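Local coordinates for protein PsaK (Dunaliella salina, PDB 6SL5) that is a small membrane subunit of photosystem I that binds chlorophyll a and beta-carotene and probably helps pass excitation energy from its edge toward the core, at residues K[5-14]-K[67-78]. Residues are numbered along the deposited sequence; the frame is centred on the assembly and turned at random.
With CLA (chlorophyll a), chain B.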
ATOM      1  N   SER K   5     -40.230  -5.535 -68.753  1.00  0.00           N
ATOM      2  CA  SER K   5     -39.110  -6.420 -68.340  1.00  0.00           C
ATOM      3  C   SER K   5     -39.187  -6.638 -66.825  1.00  0.00           C
ATOM      4  O   SER K   5     -39.569  -7.746 -66.406  1.00  0.00           O
ATOM      5  CB  SER K   5     -37.775  -5.855 -68.751  1.00  0.00           C
ATOM      6  OG  SER K   5     -36.735  -6.786 -68.494  1.00  0.00           O
ATOM      7  N   VAL K   6     -38.830  -5.608 -66.052  1.00  0.00           N
ATOM      8  CA  VAL K   6     -38.897  -5.648 -64.560  1.00  0.00           C
ATOM      9  C   VAL K   6     -40.363  -5.779 -64.126  1.00  0.00           C
ATOM     10  O   VAL K   6     -40.614  -6.392 -63.089  1.00  0.00           O
ATOM     11  CB  VAL K   6     -38.205  -4.437 -63.904  1.00  0.00           C
ATOM     12  CG1 VAL K   6     -36.697  -4.476 -64.102  1.00  0.00           C
ATOM     13  CG2 VAL K   6     -38.779  -3.118 -64.398  1.00  0.00           C
ATOM     14  N   ARG K   7     -41.281  -5.140 -64.853  1.00  0.00           N
ATOM     15  CA  ARG K   7     -42.733  -5.188 -64.531  1.00  0.00           C
ATOM     16  C   ARG K   7     -43.265  -6.624 -64.632  1.00  0.00           C
ATOM     17  O   ARG K   7     -44.099  -6.996 -63.785  1.00  0.00           O
ATOM     18  CB  ARG K   7     -43.511  -4.269 -65.477  1.00  0.00           C
ATOM     19  CG  ARG K   7     -43.529  -2.808 -65.051  1.00  0.00           C
ATOM     20  CD  ARG K   7     -42.160  -2.158 -65.086  1.00  0.00           C
ATOM     21  NE  ARG K   7     -42.223  -0.745 -64.741  1.00  0.00           N
ATOM     22  CZ  ARG K   7     -41.219   0.111 -64.886  1.00  0.00           C
ATOM     23  NH1 ARG K   7     -40.063  -0.299 -65.376  1.00  0.00           N
ATOM     24  NH2 ARG K   7     -41.376   1.377 -64.542  1.00  0.00           N
ATOM     25  N   ALA K   8     -42.763  -7.411 -65.589  1.00  0.00           N
ATOM     26  CA  ALA K   8     -43.310  -8.764 -65.857  1.00  0.00           C
ATOM     27  C   ALA K   8     -43.245  -9.707 -64.644  1.00  0.00           C
ATOM     28  O   ALA K   8     -44.291 -10.322 -64.361  1.00  0.00           O
ATOM     29  CB  ALA K   8     -42.604  -9.364 -67.048  1.00  0.00           C
ATOM     30  N   ILE K   9     -42.122  -9.815 -63.925  1.00  0.00           N
ATOM     31  CA  ILE K   9     -42.165 -10.756 -62.761  1.00  0.00           C
ATOM     32  C   ILE K   9     -42.298  -9.998 -61.432  1.00  0.00           C
ATOM     33  O   ILE K   9     -42.421 -10.672 -60.391  1.00  0.00           O
ATOM     34  CB  ILE K   9     -41.062 -11.840 -62.762  1.00  0.00           C
ATOM     35  CG1 ILE K   9     -40.079 -11.700 -61.596  1.00  0.00           C
ATOM     36  CG2 ILE K   9     -40.382 -11.963 -64.119  1.00  0.00           C
ATOM     37  CD1 ILE K   9     -38.859 -12.584 -61.711  1.00  0.00           C
ATOM     38  N   MET K  10     -42.262  -8.661 -61.455  1.00  0.00           N
ATOM     39  CA  MET K  10     -42.517  -7.912 -60.194  1.00  0.00           C
ATOM     40  C   MET K  10     -43.986  -8.208 -59.904  1.00  0.00           C
ATOM     41  O   MET K  10     -44.339  -8.493 -58.744  1.00  0.00           O
ATOM     42  CB  MET K  10     -42.352  -6.403 -60.392  1.00  0.00           C
ATOM     43  CG  MET K  10     -42.530  -5.603 -59.120  1.00  0.00           C
ATOM     44  SD  MET K  10     -41.237  -5.931 -57.901  1.00  0.00           S
ATOM     45  CE  MET K  10     -39.873  -5.029 -58.630  1.00  0.00           C
ATOM     46  N   VAL K  11     -44.778  -8.164 -60.978  1.00  0.00           N
ATOM     47  CA  VAL K  11     -46.191  -8.513 -60.984  1.00  0.00           C
ATOM     48  C   VAL K  11     -46.339  -9.971 -60.569  1.00  0.00           C
ATOM     49  O   VAL K  11     -47.208 -10.316 -59.756  1.00  0.00           O
ATOM     50  CB  VAL K  11     -46.803  -8.260 -62.383  1.00  0.00           C
ATOM     51  CG1 VAL K  11     -48.059  -9.058 -62.597  1.00  0.00           C
ATOM     52  CG2 VAL K  11     -47.163  -6.831 -62.609  1.00  0.00           C
ATOM     53  N   SER K  12     -45.449 -10.831 -61.081  1.00  0.00           N
ATOM     54  CA  SER K  12     -45.477 -12.252 -60.747  1.00  0.00           C
ATOM     55  C   SER K  12     -45.200 -12.505 -59.264  1.00  0.00           C
ATOM     56  O   SER K  12     -45.915 -13.296 -58.629  1.00  0.00           O
ATOM     57  CB  SER K  12     -44.465 -13.008 -61.614  1.00  0.00           C
ATOM     58  OG  SER K  12     -43.142 -12.838 -61.135  1.00  0.00           O
ATOM     59  N   SER K  13     -44.184 -11.843 -58.696  1.00  0.00           N
ATOM     60  CA  SER K  13     -43.847 -12.044 -57.286  1.00  0.00           C
ATOM     61  C   SER K  13     -44.972 -11.572 -56.369  1.00  0.00           C
ATOM     62  O   SER K  13     -45.404 -12.318 -55.478  1.00  0.00           O
ATOM     63  CB  SER K  13     -42.529 -11.337 -56.946  1.00  0.00           C
ATOM     64  OG  SER K  13     -42.739  -9.994 -56.550  1.00  0.00           O
ATOM     65  N   ILE K  14     -45.482 -10.352 -56.600  1.00  0.00           N
ATOM     66  CA  ILE K  14     -46.575  -9.811 -55.782  1.00  0.00           C
ATOM     67  C   ILE K  14     -47.817 -10.681 -55.874  1.00  0.00           C
ATOM     68  O   ILE K  14     -48.456 -10.977 -54.857  1.00  0.00           O
ATOM     69  CB  ILE K  14     -46.883  -8.357 -56.190  1.00  0.00           C
ATOM     70  CG1 ILE K  14     -45.671  -7.501 -55.941  1.00  0.00           C
ATOM     71  CG2 ILE K  14     -48.065  -7.787 -55.370  1.00  0.00           C
ATOM     72  CD1 ILE K  14     -45.373  -7.547 -54.570  1.00  0.00           C
ATOM     73  N   GLY K  67     -43.256 -10.386 -50.388  1.00 34.93           N
ATOM     74  CA  GLY K  67     -43.173 -10.577 -51.821  1.00 34.93           C
ATOM     75  C   GLY K  67     -42.317  -9.518 -52.473  1.00 34.93           C
ATOM     76  O   GLY K  67     -41.604  -9.798 -53.432  1.00 34.93           O
ATOM     77  N   HIS K  68     -42.362  -8.291 -51.948  1.00 36.27           N
ATOM     78  CA  HIS K  68     -41.542  -7.217 -52.489  1.00 36.27           C
ATOM     79  C   HIS K  68     -40.072  -7.479 -52.220  1.00 36.27           C
ATOM     80  O   HIS K  68     -39.225  -7.244 -53.086  1.00 36.27           O
ATOM     81  CB  HIS K  68     -41.963  -5.883 -51.883  1.00 36.27           C
ATOM     82  CG  HIS K  68     -42.855  -5.079 -52.768  1.00 36.27           C
ATOM     83  ND1 HIS K  68     -44.215  -5.277 -52.824  1.00 36.27           N
ATOM     84  CD2 HIS K  68     -42.583  -4.067 -53.624  1.00 36.27           C
ATOM     85  CE1 HIS K  68     -44.743  -4.422 -53.681  1.00 36.27           C
ATOM     86  NE2 HIS K  68     -43.774  -3.678 -54.182  1.00 36.27           N
ATOM     87  N   ALA K  69     -39.775  -7.963 -51.011  1.00 31.97           N
ATOM     88  CA  ALA K  69     -38.382  -8.283 -50.625  1.00 31.97           C
ATOM     89  C   ALA K  69     -37.849  -9.375 -51.557  1.00 31.97           C
ATOM     90  O   ALA K  69     -36.745  -9.199 -52.107  1.00 31.97           O
ATOM     91  CB  ALA K  69     -38.343  -8.723 -49.183  1.00 30.00           C
ATOM     92  N   ILE K  70     -38.630 -10.444 -51.748  1.00 32.60           N
ATOM     93  CA  ILE K  70     -38.223 -11.554 -52.605  1.00 32.60           C
ATOM     94  C   ILE K  70     -38.121 -11.116 -54.059  1.00 32.60           C
ATOM     95  O   ILE K  70     -37.220 -11.554 -54.781  1.00 32.60           O
ATOM     96  CB  ILE K  70     -39.213 -12.726 -52.475  1.00 30.00           C
ATOM     97  CG1 ILE K  70     -39.152 -13.321 -51.066  1.00 30.00           C
ATOM     98  CG2 ILE K  70     -38.919 -13.791 -53.520  1.00 30.00           C
ATOM     99  CD1 ILE K  70     -40.268 -14.298 -50.769  1.00 30.00           C
ATOM    100  N   GLY K  71     -39.057 -10.257 -54.476  1.00 34.16           N
ATOM    101  CA  GLY K  71     -39.107  -9.740 -55.860  1.00 34.16           C
ATOM    102  C   GLY K  71     -37.980  -8.763 -56.147  1.00 34.16           C
ATOM    103  O   GLY K  71     -37.294  -8.945 -57.173  1.00 34.16           O
ATOM    104  N   VAL K  72     -37.832  -7.735 -55.309  1.00 35.14           N
ATOM    105  CA  VAL K  72     -36.737  -6.742 -55.517  1.00 35.14           C
ATOM    106  C   VAL K  72     -35.423  -7.523 -55.582  1.00 35.14           C
ATOM    107  O   VAL K  72     -34.727  -7.416 -56.605  1.00 35.14           O
ATOM    108  CB  VAL K  72     -36.709  -5.681 -54.400  1.00 30.00           C
ATOM    109  CG1 VAL K  72     -35.385  -4.935 -54.367  1.00 30.00           C
ATOM    110  CG2 VAL K  72     -37.867  -4.704 -54.526  1.00 30.00           C
ATOM    111  N   GLY K  73     -35.137  -8.309 -54.540  1.00 33.60           N
ATOM    112  CA  GLY K  73     -33.913  -9.129 -54.470  1.00 33.60           C
ATOM    113  C   GLY K  73     -33.679  -9.912 -55.751  1.00 33.60           C
ATOM    114  O   GLY K  73     -32.563  -9.822 -56.293  1.00 33.60           O
ATOM    115  N   GLU K  74     -34.701 -10.626 -56.232  1.00 32.34           N
ATOM    116  CA  GLU K  74     -34.562 -11.440 -57.469  1.00 32.34           C
ATOM    117  C   GLU K  74     -34.160 -10.547 -58.646  1.00 32.34           C
ATOM    118  O   GLU K  74     -33.237 -10.929 -59.382  1.00 32.34           O
ATOM    119  CB  GLU K  74     -35.904 -12.084 -57.820  1.00 30.00           C
ATOM    120  CG  GLU K  74     -35.978 -13.565 -57.509  1.00 30.00           C
ATOM    121  CD  GLU K  74     -37.347 -14.188 -57.713  1.00 30.00           C
ATOM    122  OE1 GLU K  74     -38.130 -13.637 -58.511  1.00 30.00           O
ATOM    123  OE2 GLU K  74     -37.627 -15.218 -57.069  1.00 30.00           O
ATOM    124  N   TRP K  75     -34.805  -9.385 -58.784  1.00 35.81           N
ATOM    125  CA  TRP K  75     -34.535  -8.487 -59.939  1.00 35.81           C
ATOM    126  C   TRP K  75     -33.102  -7.945 -59.945  1.00 35.81           C
ATOM    127  O   TRP K  75     -32.448  -8.055 -60.995  1.00 35.81           O
ATOM    128  CB  TRP K  75     -35.547  -7.337 -59.946  1.00 30.00           C
ATOM    129  CG  TRP K  75     -36.834  -7.700 -60.613  1.00 30.00           C
ATOM    130  CD1 TRP K  75     -38.100  -7.538 -60.129  1.00 30.00           C
ATOM    131  CD2 TRP K  75     -36.974  -8.319 -61.901  1.00 30.00           C
ATOM    132  NE1 TRP K  75     -39.015  -8.005 -61.033  1.00 30.00           N
ATOM    133  CE2 TRP K  75     -38.353  -8.489 -62.131  1.00 30.00           C
ATOM    134  CE3 TRP K  75     -36.072  -8.737 -62.881  1.00 30.00           C
ATOM    135  CZ2 TRP K  75     -38.840  -9.055 -63.309  1.00 30.00           C
ATOM    136  CZ3 TRP K  75     -36.556  -9.309 -64.035  1.00 30.00           C
ATOM    137  CH2 TRP K  75     -37.923  -9.467 -64.244  1.00 30.00           C
ATOM    138  N   LEU K  76     -32.611  -7.427 -58.819  1.00 35.24           N
ATOM    139  CA  LEU K  76     -31.217  -6.905 -58.783  1.00 35.24           C
ATOM    140  C   LEU K  76     -30.241  -8.059 -59.030  1.00 35.24           C
ATOM    141  O   LEU K  76     -29.332  -7.902 -59.868  1.00 35.24           O
ATOM    142  CB  LEU K  76     -30.971  -6.283 -57.408  1.00 35.24           C
ATOM    143  CG  LEU K  76     -32.154  -5.506 -56.840  1.00 35.24           C
ATOM    144  CD1 LEU K  76     -32.132  -5.508 -55.320  1.00 35.24           C
ATOM    145  CD2 LEU K  76     -32.197  -4.093 -57.395  1.00 35.24           C
ATOM    146  N   ALA K  77     -30.449  -9.180 -58.332  1.00 37.95           N
ATOM    147  CA  ALA K  77     -29.570 -10.368 -58.435  1.00 37.95           C
ATOM    148  C   ALA K  77     -29.607 -10.960 -59.849  1.00 37.95           C
ATOM    149  O   ALA K  77     -28.521 -11.243 -60.392  1.00 37.95           O
ATOM    150  CB  ALA K  77     -29.985 -11.391 -57.405  1.00 30.00           C
ATOM    151  N   GLN K  78     -30.800 -11.118 -60.432  1.00 39.91           N
ATOM    152  CA  GLN K  78     -30.901 -11.742 -61.782  1.00 39.91           C
ATOM    153  C   GLN K  78     -30.049 -10.970 -62.796  1.00 39.91           C
ATOM    154  O   GLN K  78     -29.379 -11.624 -63.618  1.00 39.91           O
ATOM    155  CB  GLN K  78     -32.359 -11.823 -62.234  1.00 30.00           C
ATOM    156  CG  GLN K  78     -32.557 -12.727 -63.443  1.00 30.00           C
ATOM    157  CD  GLN K  78     -34.014 -12.971 -63.749  1.00 30.00           C
ATOM    158  OE1 GLN K  78     -34.882 -12.169 -63.415  1.00 30.00           O
ATOM    159  NE2 GLN K  78     -34.291 -14.091 -64.398  1.00 30.00           N
TER
HETATM  160 MG   CLA B1401     -43.239  -0.418 -55.994  1.00  0.00          MG
HETATM  161  CHA CLA B1401     -44.237  -1.971 -58.893  1.00  0.00           C
HETATM  162  CHB CLA B1401     -46.499  -0.339 -54.879  1.00  0.00           C
HETATM  163  CHC CLA B1401     -42.179   0.895 -53.167  1.00  0.00           C
HETATM  164  CHD CLA B1401     -39.930  -0.519 -57.135  1.00  0.00           C
HETATM  165  NA  CLA B1401     -45.181  -1.090 -56.783  1.00  0.00           N
HETATM  166  C1A CLA B1401     -45.384  -1.679 -57.953  1.00  0.00           C
HETATM  167  C2A CLA B1401     -46.843  -1.939 -58.188  1.00  0.00           C
HETATM  168  C3A CLA B1401     -47.514  -1.392 -56.937  1.00  0.00           C
HETATM  169  C4A CLA B1401     -46.350  -0.910 -56.138  1.00  0.00           C
HETATM  170  CMA CLA B1401     -48.767  -0.540 -57.055  1.00  0.00           C
HETATM  171  CAA CLA B1401     -47.133  -3.416 -58.083  1.00  0.00           C
HETATM  172  CBA CLA B1401     -48.138  -3.802 -59.148  1.00  0.00           C
HETATM  173  CGA CLA B1401     -47.274  -4.252 -60.286  1.00  0.00           C
HETATM  174  O1A CLA B1401     -46.391  -5.049 -60.025  1.00  0.00           O
HETATM  175  O2A CLA B1401     -47.465  -3.763 -61.495  1.00  0.00           O
HETATM  176  NB  CLA B1401     -44.179   0.165 -54.300  1.00  0.00           N
HETATM  177  C1B CLA B1401     -45.512   0.155 -54.027  1.00  0.00           C
HETATM  178  C2B CLA B1401     -45.767   0.713 -52.744  1.00  0.00           C
HETATM  179  C3B CLA B1401     -44.547   1.050 -52.295  1.00  0.00           C
HETATM  180  C4B CLA B1401     -43.542   0.708 -53.273  1.00  0.00           C
HETATM  181  CMB CLA B1401     -47.088   0.894 -52.058  1.00  0.00           C
HETATM  182  CAB CLA B1401     -44.275   1.656 -51.007  1.00  0.00           C
HETATM  183  CBB CLA B1401     -44.402   0.896 -49.716  1.00  0.00           C
HETATM  184  NC  CLA B1401     -41.342   0.058 -55.254  1.00  0.00           N
HETATM  185  C1C CLA B1401     -41.159   0.656 -54.093  1.00  0.00           C
HETATM  186  C2C CLA B1401     -39.779   1.048 -53.848  1.00  0.00           C
HETATM  187  C3C CLA B1401     -39.136   0.635 -54.958  1.00  0.00           C
HETATM  188  C4C CLA B1401     -40.113   0.016 -55.856  1.00  0.00           C
HETATM  189  CMC CLA B1401     -39.227   1.738 -52.637  1.00  0.00           C
HETATM  190  CAC CLA B1401     -37.676   0.873 -55.098  1.00  0.00           C
HETATM  191  CBC CLA B1401     -36.932  -0.421 -55.178  1.00  0.00           C
HETATM  192  ND  CLA B1401     -42.226  -1.074 -57.557  1.00  0.00           N
HETATM  193  C1D CLA B1401     -40.935  -1.056 -57.968  1.00  0.00           C
HETATM  194  C2D CLA B1401     -40.794  -1.620 -59.309  1.00  0.00           C
HETATM  195  C3D CLA B1401     -42.081  -1.971 -59.642  1.00  0.00           C
HETATM  196  C4D CLA B1401     -42.925  -1.652 -58.593  1.00  0.00           C
HETATM  197  CMD CLA B1401     -39.698  -1.866 -60.301  1.00  0.00           C
HETATM  198  CAD CLA B1401     -42.836  -2.572 -60.707  1.00  0.00           C
HETATM  199  OBD CLA B1401     -42.378  -3.353 -61.519  1.00  0.00           O
HETATM  200  CBD CLA B1401     -44.269  -2.524 -60.298  1.00  0.00           C
HETATM  201  CGD CLA B1401     -44.929  -1.542 -61.215  1.00  0.00           C
HETATM  202  O1D CLA B1401     -45.428  -1.903 -62.258  1.00  0.00           O
HETATM  203  O2D CLA B1401     -44.976  -0.249 -60.919  1.00  0.00           O
HETATM  204  CED CLA B1401     -46.229   0.379 -61.162  1.00  0.00           C
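The indole of Trp75 lies between Val6 and Ile9, joining the two transmembrane helices of this PsaG/PsaK-family subunit. Val6 CA sits over one face, 3.9 Å from the centroid of the six-membered ring and 20° off its normal; Ile9 CD1 lies over the opposite face, 4.2 Å from the same centroid, both as CH-pi contacts. Trp75 CG stands anti to its own carbonyl carbon (chi1 -84°), and the ring reaches across to helix 6-22 with Met10 N near its plane at the edge. Trp75 NE1 comes close to Val6 O, but the angle is too poor for a hydrogen bond. Met10 CG is anti to the backbone N and the chain then bends twice, bringing CE to 3.4 Å from Trp75 CD1 and SD to the indole edge, a Met-aromatic contact.

Helices 6-14 and 67-78 run roughly antiparallel (152°) and come closer toward Gly67, where glycines face the neighbour: the CA atoms of Ser13 and Gly71 are 5.5 Å apart. Ser13 OG turns back to bond Met10 O at 3.1 Å, a carbonyl that also accepts Ile14 N. Ile14 CD1 meets the His68 ring obliquely; His68 ND1 bonds Gly64 O, while NE2 faces the chlorophyll magnesium at 3.8 Å, longer than a coordination bond. Met10 CG packs 3.3 Å from OBD of that pigment.

The other side is looser: Ile9 CD1 meets Glu74 OE1 at 3.4 Å, Gln78 only brushes Ile9, and Ser5 is exposed; another chlorophyll a lies beside Glu74. Replacing Trp75 by an alanine is likely to leave a gap facing Val6 CA and Ile9 CD1 and to deprive Met10 CE of its aromatic neighbour. With no hydrogen bond between the segments, dispersion, CH-pi and sulfur-aromatic contacts join them, while Met10 and His68 also line the chlorophyll a pocket.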